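Local structure of putative immunoglobulin-blocking virulence protein (Mycoplasma mycoides subsp. capri, 7ADK) at residues T615-D627 / F650-H664. The protein is a putative immunoglobulin-blocking virulence protein that probably binds host antibody and interferes with its recognition of antigen. Numbering follows the deposited sequence.
Sequences TGIKSLKGLRFDD and FEISSDELNEANLQH
Ser619 and Glu659 meet where an ST turn running into a type II beta turn, Leu620 to Leu623, packs on the loop that follows strand 650-652, and the site illustrates how two carboxylates, of Asp655 and Glu659, can satisfy the polar groups of an irregular chain. The Ser619 hydroxyl serves twice. It accepts from Lys621 N of its own turn, and it donates across the contact to Asp655, OG to OD2 3.2 Å. Glu659, with CG anti to the backbone N and the chain extended beyond, lays its CB and CG along Ser619 CB and brings OE2 to Leu620 N at 3.0 Å. That N-H points almost straight at its acceptor (164°) but meets OE2 on the anti side, 30° out of the carboxylate plane. Lys618 bends back so that NZ donates to Gly616 O, while its own carbonyl O takes the hydroxyl of Tyr707 from helix 698-709 and lies at the edge of the Phe650 ring. Glu659 O and Glu656 O are both served by Asn703 ND2 of that helix; Gly622 O is bonded to Asn570 of helix 567-579. Farther along, Gln663 brings its amide NE2 to the edge of the Phe625 ring, near the ring plane and 3.3 Å from Phe625 CD1, with amide and ring planes 61° apart.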
ATOM      1  N   THR A 615     -13.009  -2.284  26.322  1.00 68.95           N
ATOM      2  CA  THR A 615     -13.233  -3.710  26.031  1.00 68.95           C
ATOM      3  C   THR A 615     -14.584  -4.263  26.489  1.00 68.95           C
ATOM      4  O   THR A 615     -14.972  -5.348  26.058  1.00 68.95           O
ATOM      5  CB  THR A 615     -12.102  -4.581  26.602  1.00 68.95           C
ATOM      6  OG1 THR A 615     -12.105  -4.578  28.011  1.00 68.95           O
ATOM      7  CG2 THR A 615     -10.725  -4.112  26.144  1.00 68.95           C
ATOM      8  N   GLY A 616     -15.316  -3.557  27.357  1.00 69.49           N
ATOM      9  CA  GLY A 616     -16.608  -4.025  27.873  1.00 69.49           C
ATOM     10  C   GLY A 616     -17.807  -3.835  26.936  1.00 69.49           C
ATOM     11  O   GLY A 616     -18.793  -4.558  27.049  1.00 69.49           O
ATOM     12  N   ILE A 617     -17.737  -2.907  25.983  1.00 66.86           N
ATOM     13  CA  ILE A 617     -18.842  -2.564  25.083  1.00 66.86           C
ATOM     14  C   ILE A 617     -18.970  -3.594  23.951  1.00 66.86           C
ATOM     15  O   ILE A 617     -18.013  -3.860  23.224  1.00 66.86           O
ATOM     16  CB  ILE A 617     -18.678  -1.127  24.542  1.00 66.86           C
ATOM     17  CG1 ILE A 617     -18.599  -0.123  25.703  1.00 66.86           C
ATOM     18  CG2 ILE A 617     -19.830  -0.744  23.604  1.00 66.86           C
ATOM     19  CD1 ILE A 617     -18.250   1.287  25.283  1.00 66.86           C
ATOM     20  N   LYS A 618     -20.166  -4.156  23.771  1.00 65.16           N
ATOM     21  CA  LYS A 618     -20.457  -5.185  22.752  1.00 65.16           C
ATOM     22  C   LYS A 618     -21.540  -4.779  21.752  1.00 65.16           C
ATOM     23  O   LYS A 618     -21.782  -5.469  20.775  1.00 65.16           O
ATOM     24  CB  LYS A 618     -20.796  -6.497  23.480  1.00 65.16           C
ATOM     25  CG  LYS A 618     -19.529  -7.144  24.069  1.00 65.16           C
ATOM     26  CD  LYS A 618     -19.809  -8.363  24.944  1.00 65.16           C
ATOM     27  CE  LYS A 618     -20.440  -8.056  26.307  1.00 65.16           C
ATOM     28  NZ  LYS A 618     -19.512  -7.435  27.274  1.00 65.16           N
ATOM     29  N   SER A 619     -22.202  -3.662  21.972  1.00 64.17           N
ATOM     30  CA  SER A 619     -23.467  -3.290  21.356  1.00 64.17           C
ATOM     31  C   SER A 619     -23.689  -1.779  21.471  1.00 64.17           C
ATOM     32  O   SER A 619     -22.975  -1.098  22.199  1.00 64.17           O
ATOM     33  CB  SER A 619     -24.576  -4.057  22.084  1.00 64.17           C
ATOM     34  OG  SER A 619     -24.618  -3.778  23.466  1.00 64.17           O
ATOM     35  N   LEU A 620     -24.717  -1.244  20.821  1.00 67.18           N
ATOM     36  CA  LEU A 620     -25.246   0.100  21.110  1.00 67.18           C
ATOM     37  C   LEU A 620     -26.150   0.144  22.371  1.00 67.18           C
ATOM     38  O   LEU A 620     -26.934   1.079  22.522  1.00 67.18           O
ATOM     39  CB  LEU A 620     -25.942   0.664  19.854  1.00 67.18           C
ATOM     40  CG  LEU A 620     -25.037   1.446  18.890  1.00 67.18           C
ATOM     41  CD1 LEU A 620     -23.834   0.661  18.414  1.00 67.18           C
ATOM     42  CD2 LEU A 620     -25.837   1.858  17.660  1.00 67.18           C
ATOM     43  N   LYS A 621     -26.090  -0.844  23.278  1.00 70.57           N
ATOM     44  CA  LYS A 621     -26.832  -0.802  24.551  1.00 70.57           C
ATOM     45  C   LYS A 621     -26.394   0.414  25.372  1.00 70.57           C
ATOM     46  O   LYS A 621     -25.205   0.659  25.520  1.00 70.57           O
ATOM     47  CB  LYS A 621     -26.613  -2.097  25.359  1.00 70.57           C
ATOM     48  CG  LYS A 621     -27.525  -2.197  26.593  1.00 70.57           C
ATOM     49  CD  LYS A 621     -27.130  -3.299  27.581  1.00 70.57           C
ATOM     50  CE  LYS A 621     -26.134  -2.847  28.644  1.00 70.57           C
ATOM     51  NZ  LYS A 621     -26.767  -2.035  29.707  1.00 70.57           N
ATOM     52  N   GLY A 622     -27.344   1.145  25.941  1.00 70.71           N
ATOM     53  CA  GLY A 622     -27.090   2.252  26.860  1.00 70.71           C
ATOM     54  C   GLY A 622     -26.622   3.545  26.206  1.00 70.71           C
ATOM     55  O   GLY A 622     -26.268   4.477  26.909  1.00 70.71           O
ATOM     56  N   LEU A 623     -26.607   3.638  24.871  1.00 69.22           N
ATOM     57  CA  LEU A 623     -26.155   4.797  24.097  1.00 69.22           C
ATOM     58  C   LEU A 623     -27.341   5.563  23.482  1.00 69.22           C
ATOM     59  O   LEU A 623     -28.202   4.973  22.831  1.00 69.22           O
ATOM     60  CB  LEU A 623     -25.169   4.332  23.012  1.00 69.22           C
ATOM     61  CG  LEU A 623     -23.920   3.575  23.497  1.00 69.22           C
ATOM     62  CD1 LEU A 623     -22.995   3.319  22.313  1.00 69.22           C
ATOM     63  CD2 LEU A 623     -23.130   4.349  24.545  1.00 69.22           C
ATOM     64  N   ARG A 624     -27.382   6.886  23.666  1.00 71.37           N
ATOM     65  CA  ARG A 624     -28.439   7.788  23.187  1.00 71.37           C
ATOM     66  C   ARG A 624     -27.973   8.620  21.997  1.00 71.37           C
ATOM     67  O   ARG A 624     -26.898   9.207  22.045  1.00 71.37           O
ATOM     68  CB  ARG A 624     -28.911   8.676  24.343  1.00 71.37           C
ATOM     69  CG  ARG A 624     -29.529   7.849  25.479  1.00 71.37           C
ATOM     70  CD  ARG A 624     -30.113   8.721  26.589  1.00 71.37           C
ATOM     71  NE  ARG A 624     -29.072   9.394  27.384  1.00 71.37           N
ATOM     72  CZ  ARG A 624     -28.494   8.938  28.476  1.00 71.37           C
ATOM     73  NH1 ARG A 624     -27.684   9.675  29.156  1.00 71.37           N
ATOM     74  NH2 ARG A 624     -28.720   7.753  28.941  1.00 71.37           N
ATOM     75  N   PHE A 625     -28.768   8.685  20.929  1.00 70.46           N
ATOM     76  CA  PHE A 625     -28.427   9.397  19.684  1.00 70.46           C
ATOM     77  C   PHE A 625     -29.386  10.552  19.374  1.00 70.46           C
ATOM     78  O   PHE A 625     -29.378  11.062  18.258  1.00 70.46           O
ATOM     79  CB  PHE A 625     -28.273   8.415  18.504  1.00 70.46           C
ATOM     80  CG  PHE A 625     -27.129   7.417  18.630  1.00 70.46           C
ATOM     81  CD1 PHE A 625     -27.314   6.252  19.387  1.00 70.46           C
ATOM     82  CD2 PHE A 625     -25.884   7.653  18.025  1.00 70.46           C
ATOM     83  CE1 PHE A 625     -26.278   5.315  19.530  1.00 70.46           C
ATOM     84  CE2 PHE A 625     -24.836   6.732  18.196  1.00 70.46           C
ATOM     85  CZ  PHE A 625     -25.031   5.562  18.943  1.00 70.46           C
ATOM     86  N   ASP A 626     -30.184  11.008  20.343  1.00 79.56           N
ATOM     87  CA  ASP A 626     -30.996  12.230  20.243  1.00 79.56           C
ATOM     88  C   ASP A 626     -30.912  13.127  21.502  1.00 79.56           C
ATOM     89  O   ASP A 626     -30.424  12.722  22.554  1.00 79.56           O
ATOM     90  CB  ASP A 626     -32.427  11.918  19.788  1.00 79.56           C
ATOM     91  CG  ASP A 626     -33.248  10.967  20.659  1.00 79.56           C
ATOM     92  OD1 ASP A 626     -32.754  10.462  21.677  1.00 79.56           O
ATOM     93  OD2 ASP A 626     -34.413  10.708  20.303  1.00 79.56           O
ATOM     94  N   ASP A 627     -31.331  14.386  21.380  1.00 76.48           N
ATOM     95  CA  ASP A 627     -31.007  15.510  22.272  1.00 76.48           C
ATOM     96  C   ASP A 627     -31.787  15.604  23.600  1.00 76.48           C
ATOM     97  O   ASP A 627     -31.861  16.689  24.170  1.00 76.48           O
ATOM     98  CB  ASP A 627     -31.006  16.863  21.510  1.00 76.48           C
ATOM     99  CG  ASP A 627     -32.195  17.216  20.595  1.00 76.48           C
ATOM    100  OD1 ASP A 627     -32.945  16.316  20.158  1.00 76.48           O
ATOM    101  OD2 ASP A 627     -32.334  18.413  20.257  1.00 76.48           O
ATOM    102  N   PHE A 650     -17.057 -14.017  18.500  1.00 65.11           N
ATOM    103  CA  PHE A 650     -17.650 -12.855  19.147  1.00 65.11           C
ATOM    104  C   PHE A 650     -18.589 -13.327  20.261  1.00 65.11           C
ATOM    105  O   PHE A 650     -19.727 -13.709  20.011  1.00 65.11           O
ATOM    106  CB  PHE A 650     -18.338 -11.972  18.101  1.00 65.11           C
ATOM    107  CG  PHE A 650     -19.085 -10.796  18.690  1.00 65.11           C
ATOM    108  CD1 PHE A 650     -18.398  -9.838  19.451  1.00 65.11           C
ATOM    109  CD2 PHE A 650     -20.471 -10.678  18.509  1.00 65.11           C
ATOM    110  CE1 PHE A 650     -19.100  -8.774  20.034  1.00 65.11           C
ATOM    111  CE2 PHE A 650     -21.171  -9.616  19.090  1.00 65.11           C
ATOM    112  CZ  PHE A 650     -20.483  -8.666  19.854  1.00 65.11           C
ATOM    113  N   GLU A 651     -18.106 -13.333  21.495  1.00 67.88           N
ATOM    114  CA  GLU A 651     -18.898 -13.682  22.670  1.00 67.88           C
ATOM    115  C   GLU A 651     -19.875 -12.556  22.998  1.00 67.88           C
ATOM    116  O   GLU A 651     -19.483 -11.394  23.134  1.00 67.88           O
ATOM    117  CB  GLU A 651     -17.964 -14.025  23.843  1.00 67.88           C
ATOM    118  CG  GLU A 651     -18.614 -14.825  24.977  1.00 67.88           C
ATOM    119  CD  GLU A 651     -19.435 -14.006  25.975  1.00 67.88           C
ATOM    120  OE1 GLU A 651     -19.221 -12.785  26.120  1.00 67.88           O
ATOM    121  OE2 GLU A 651     -20.287 -14.600  26.666  1.00 67.88           O
ATOM    122  N   ILE A 652     -21.164 -12.875  23.103  1.00 68.23           N
ATOM    123  CA  ILE A 652     -22.196 -11.925  23.517  1.00 68.23           C
ATOM    124  C   ILE A 652     -23.236 -12.614  24.412  1.00 68.23           C
ATOM    125  O   ILE A 652     -23.670 -13.726  24.130  1.00 68.23           O
ATOM    126  CB  ILE A 652     -22.760 -11.164  22.291  1.00 68.23           C
ATOM    127  CG1 ILE A 652     -23.719 -10.037  22.704  1.00 68.23           C
ATOM    128  CG2 ILE A 652     -23.434 -12.077  21.272  1.00 68.23           C
ATOM    129  CD1 ILE A 652     -23.879  -8.945  21.656  1.00 68.23           C
ATOM    130  N   SER A 653     -23.631 -11.945  25.497  1.00 73.26           N
ATOM    131  CA  SER A 653     -24.747 -12.353  26.353  1.00 73.26           C
ATOM    132  C   SER A 653     -26.078 -12.325  25.579  1.00 73.26           C
ATOM    133  O   SER A 653     -26.169 -11.817  24.463  1.00 73.26           O
ATOM    134  CB  SER A 653     -24.779 -11.459  27.600  1.00 73.26           C
ATOM    135  OG  SER A 653     -25.698 -11.906  28.569  1.00 73.26           O
ATOM    136  N   SER A 654     -27.192 -12.724  26.183  1.00 75.58           N
ATOM    137  CA  SER A 654     -28.530 -12.445  25.646  1.00 75.58           C
ATOM    138  C   SER A 654     -29.005 -11.009  25.997  1.00 75.58           C
ATOM    139  O   SER A 654     -30.108 -10.804  26.491  1.00 75.58           O
ATOM    140  CB  SER A 654     -29.487 -13.564  26.068  1.00 75.58           C
ATOM    141  OG  SER A 654     -30.528 -13.709  25.136  1.00 75.58           O
ATOM    142  N   ASP A 655     -28.175  -9.989  25.757  1.00 76.75           N
ATOM    143  CA  ASP A 655     -28.563  -8.562  25.730  1.00 76.75           C
ATOM    144  C   ASP A 655     -29.065  -8.118  24.343  1.00 76.75           C
ATOM    145  O   ASP A 655     -29.475  -6.979  24.151  1.00 76.75           O
ATOM    146  CB  ASP A 655     -27.409  -7.641  26.182  1.00 76.75           C
ATOM    147  CG  ASP A 655     -26.334  -7.392  25.120  1.00 76.75           C
ATOM    148  OD1 ASP A 655     -26.059  -8.323  24.349  1.00 76.75           O
ATOM    149  OD2 ASP A 655     -25.758  -6.280  25.050  1.00 76.75           O
ATOM    150  N   GLU A 656     -29.037  -8.992  23.343  1.00 76.78           N
ATOM    151  CA  GLU A 656     -29.402  -8.671  21.967  1.00 76.78           C
ATOM    152  C   GLU A 656     -30.862  -8.264  21.814  1.00 76.78           C
ATOM    153  O   GLU A 656     -31.193  -7.576  20.864  1.00 76.78           O
ATOM    154  CB  GLU A 656     -29.069  -9.845  21.043  1.00 76.78           C
ATOM    155  CG  GLU A 656     -27.573 -10.152  21.043  1.00 76.78           C
ATOM    156  CD  GLU A 656     -27.151 -10.986  19.840  1.00 76.78           C
ATOM    157  OE1 GLU A 656     -27.360 -12.215  19.857  1.00 76.78           O
ATOM    158  OE2 GLU A 656     -26.620 -10.406  18.873  1.00 76.78           O
ATOM    159  N   LEU A 657     -31.727  -8.614  22.768  1.00 78.55           N
ATOM    160  CA  LEU A 657     -33.106  -8.123  22.863  1.00 78.55           C
ATOM    161  C   LEU A 657     -33.164  -6.594  23.038  1.00 78.55           C
ATOM    162  O   LEU A 657     -34.146  -5.954  22.666  1.00 78.55           O
ATOM    163  CB  LEU A 657     -33.795  -8.779  24.069  1.00 78.55           C
ATOM    164  CG  LEU A 657     -34.047 -10.292  23.974  1.00 78.55           C
ATOM    165  CD1 LEU A 657     -32.827 -11.148  24.289  1.00 78.55           C
ATOM    166  CD2 LEU A 657     -35.121 -10.674  24.984  1.00 78.55           C
ATOM    167  N   ASN A 658     -32.104  -6.018  23.604  1.00 75.99           N
ATOM    168  CA  ASN A 658     -31.977  -4.628  24.014  1.00 75.99           C
ATOM    169  C   ASN A 658     -30.623  -3.991  23.622  1.00 75.99           C
ATOM    170  O   ASN A 658     -30.204  -3.004  24.219  1.00 75.99           O
ATOM    171  CB  ASN A 658     -32.315  -4.516  25.510  1.00 75.99           C
ATOM    172  CG  ASN A 658     -31.383  -5.305  26.404  1.00 75.99           C
ATOM    173  OD1 ASN A 658     -31.608  -6.463  26.714  1.00 75.99           O
ATOM    174  ND2 ASN A 658     -30.337  -4.694  26.874  1.00 75.99           N
ATOM    175  N   GLU A 659     -29.944  -4.492  22.586  1.00 74.29           N
ATOM    176  CA  GLU A 659     -29.053  -3.622  21.816  1.00 74.29           C
ATOM    177  C   GLU A 659     -29.925  -2.593  21.075  1.00 74.29           C
ATOM    178  O   GLU A 659     -30.903  -2.962  20.420  1.00 74.29           O
ATOM    179  CB  GLU A 659     -28.161  -4.397  20.831  1.00 74.29           C
ATOM    180  CG  GLU A 659     -27.510  -3.381  19.870  1.00 74.29           C
ATOM    181  CD  GLU A 659     -26.445  -3.904  18.920  1.00 74.29           C
ATOM    182  OE1 GLU A 659     -26.536  -5.060  18.472  1.00 74.29           O
ATOM    183  OE2 GLU A 659     -25.545  -3.109  18.579  1.00 74.29           O
ATOM    184  N   ALA A 660     -29.554  -1.316  21.132  1.00 72.11           N
ATOM    185  CA  ALA A 660     -30.274  -0.284  20.423  1.00 72.11           C
ATOM    186  C   ALA A 660     -30.107  -0.481  18.896  1.00 72.11           C
ATOM    187  O   ALA A 660     -28.997  -0.536  18.363  1.00 72.11           O
ATOM    188  CB  ALA A 660     -29.853   1.062  20.984  1.00 72.11           C
ATOM    189  N   ASN A 661     -31.241  -0.666  18.219  1.00 77.71           N
ATOM    190  CA  ASN A 661     -31.398  -1.373  16.945  1.00 77.71           C
ATOM    191  C   ASN A 661     -31.262  -0.513  15.672  1.00 77.71           C
ATOM    192  O   ASN A 661     -30.327  -0.683  14.889  1.00 77.71           O
ATOM    193  CB  ASN A 661     -32.738  -2.149  16.994  1.00 77.71           C
ATOM    194  CG  ASN A 661     -33.990  -1.347  17.349  1.00 77.71           C
ATOM    195  OD1 ASN A 661     -33.973  -0.154  17.616  1.00 77.71           O
ATOM    196  ND2 ASN A 661     -35.135  -1.963  17.344  1.00 77.71           N
ATOM    197  N   LEU A 662     -32.203   0.407  15.453  1.00 75.98           N
ATOM    198  CA  LEU A 662     -32.346   1.216  14.234  1.00 75.98           C
ATOM    199  C   LEU A 662     -31.333   2.367  14.145  1.00 75.98           C
ATOM    200  O   LEU A 662     -31.352   3.149  13.195  1.00 75.98           O
ATOM    201  CB  LEU A 662     -33.780   1.782  14.163  1.00 75.98           C
ATOM    202  CG  LEU A 662     -34.941   0.772  14.207  1.00 75.98           C
ATOM    203  CD1 LEU A 662     -36.253   1.501  14.385  1.00 75.98           C
ATOM    204  CD2 LEU A 662     -35.015  -0.067  12.953  1.00 75.98           C
ATOM    205  N   GLN A 663     -30.493   2.511  15.166  1.00 70.84           N
ATOM    206  CA  GLN A 663     -29.521   3.586  15.377  1.00 70.84           C
ATOM    207  C   GLN A 663     -28.228   3.383  14.580  1.00 70.84           C
ATOM    208  O   GLN A 663     -27.525   4.340  14.275  1.00 70.84           O
ATOM    209  CB  GLN A 663     -29.290   3.655  16.888  1.00 70.84           C
ATOM    210  CG  GLN A 663     -30.524   4.309  17.527  1.00 70.84           C
ATOM    211  CD  GLN A 663     -30.743   3.990  18.996  1.00 70.84           C
ATOM    212  OE1 GLN A 663     -31.795   3.508  19.382  1.00 70.84           O
ATOM    213  NE2 GLN A 663     -29.767   4.156  19.847  1.00 70.84           N
ATOM    214  N   HIS A 664     -27.952   2.153  14.163  1.00 64.44           N
ATOM    215  CA  HIS A 664     -26.906   1.806  13.216  1.00 64.44           C
ATOM    216  C   HIS A 664     -27.551   1.486  11.857  1.00 64.44           C
ATOM    217  O   HIS A 664     -27.951   0.353  11.603  1.00 64.44           O
ATOM    218  CB  HIS A 664     -26.104   0.653  13.814  1.00 64.44           C
ATOM    219  CG  HIS A 664     -24.851   0.335  13.073  1.00 64.44           C
ATOM    220  ND1 HIS A 664     -24.401   1.019  11.959  1.00 64.44           N
ATOM    221  CD2 HIS A 664     -23.913  -0.565  13.464  1.00 64.44           C
ATOM    222  CE1 HIS A 664     -23.176   0.544  11.724  1.00 64.44           C
ATOM    223  NE2 HIS A 664     -22.874  -0.428  12.581  1.00 64.44           N
TER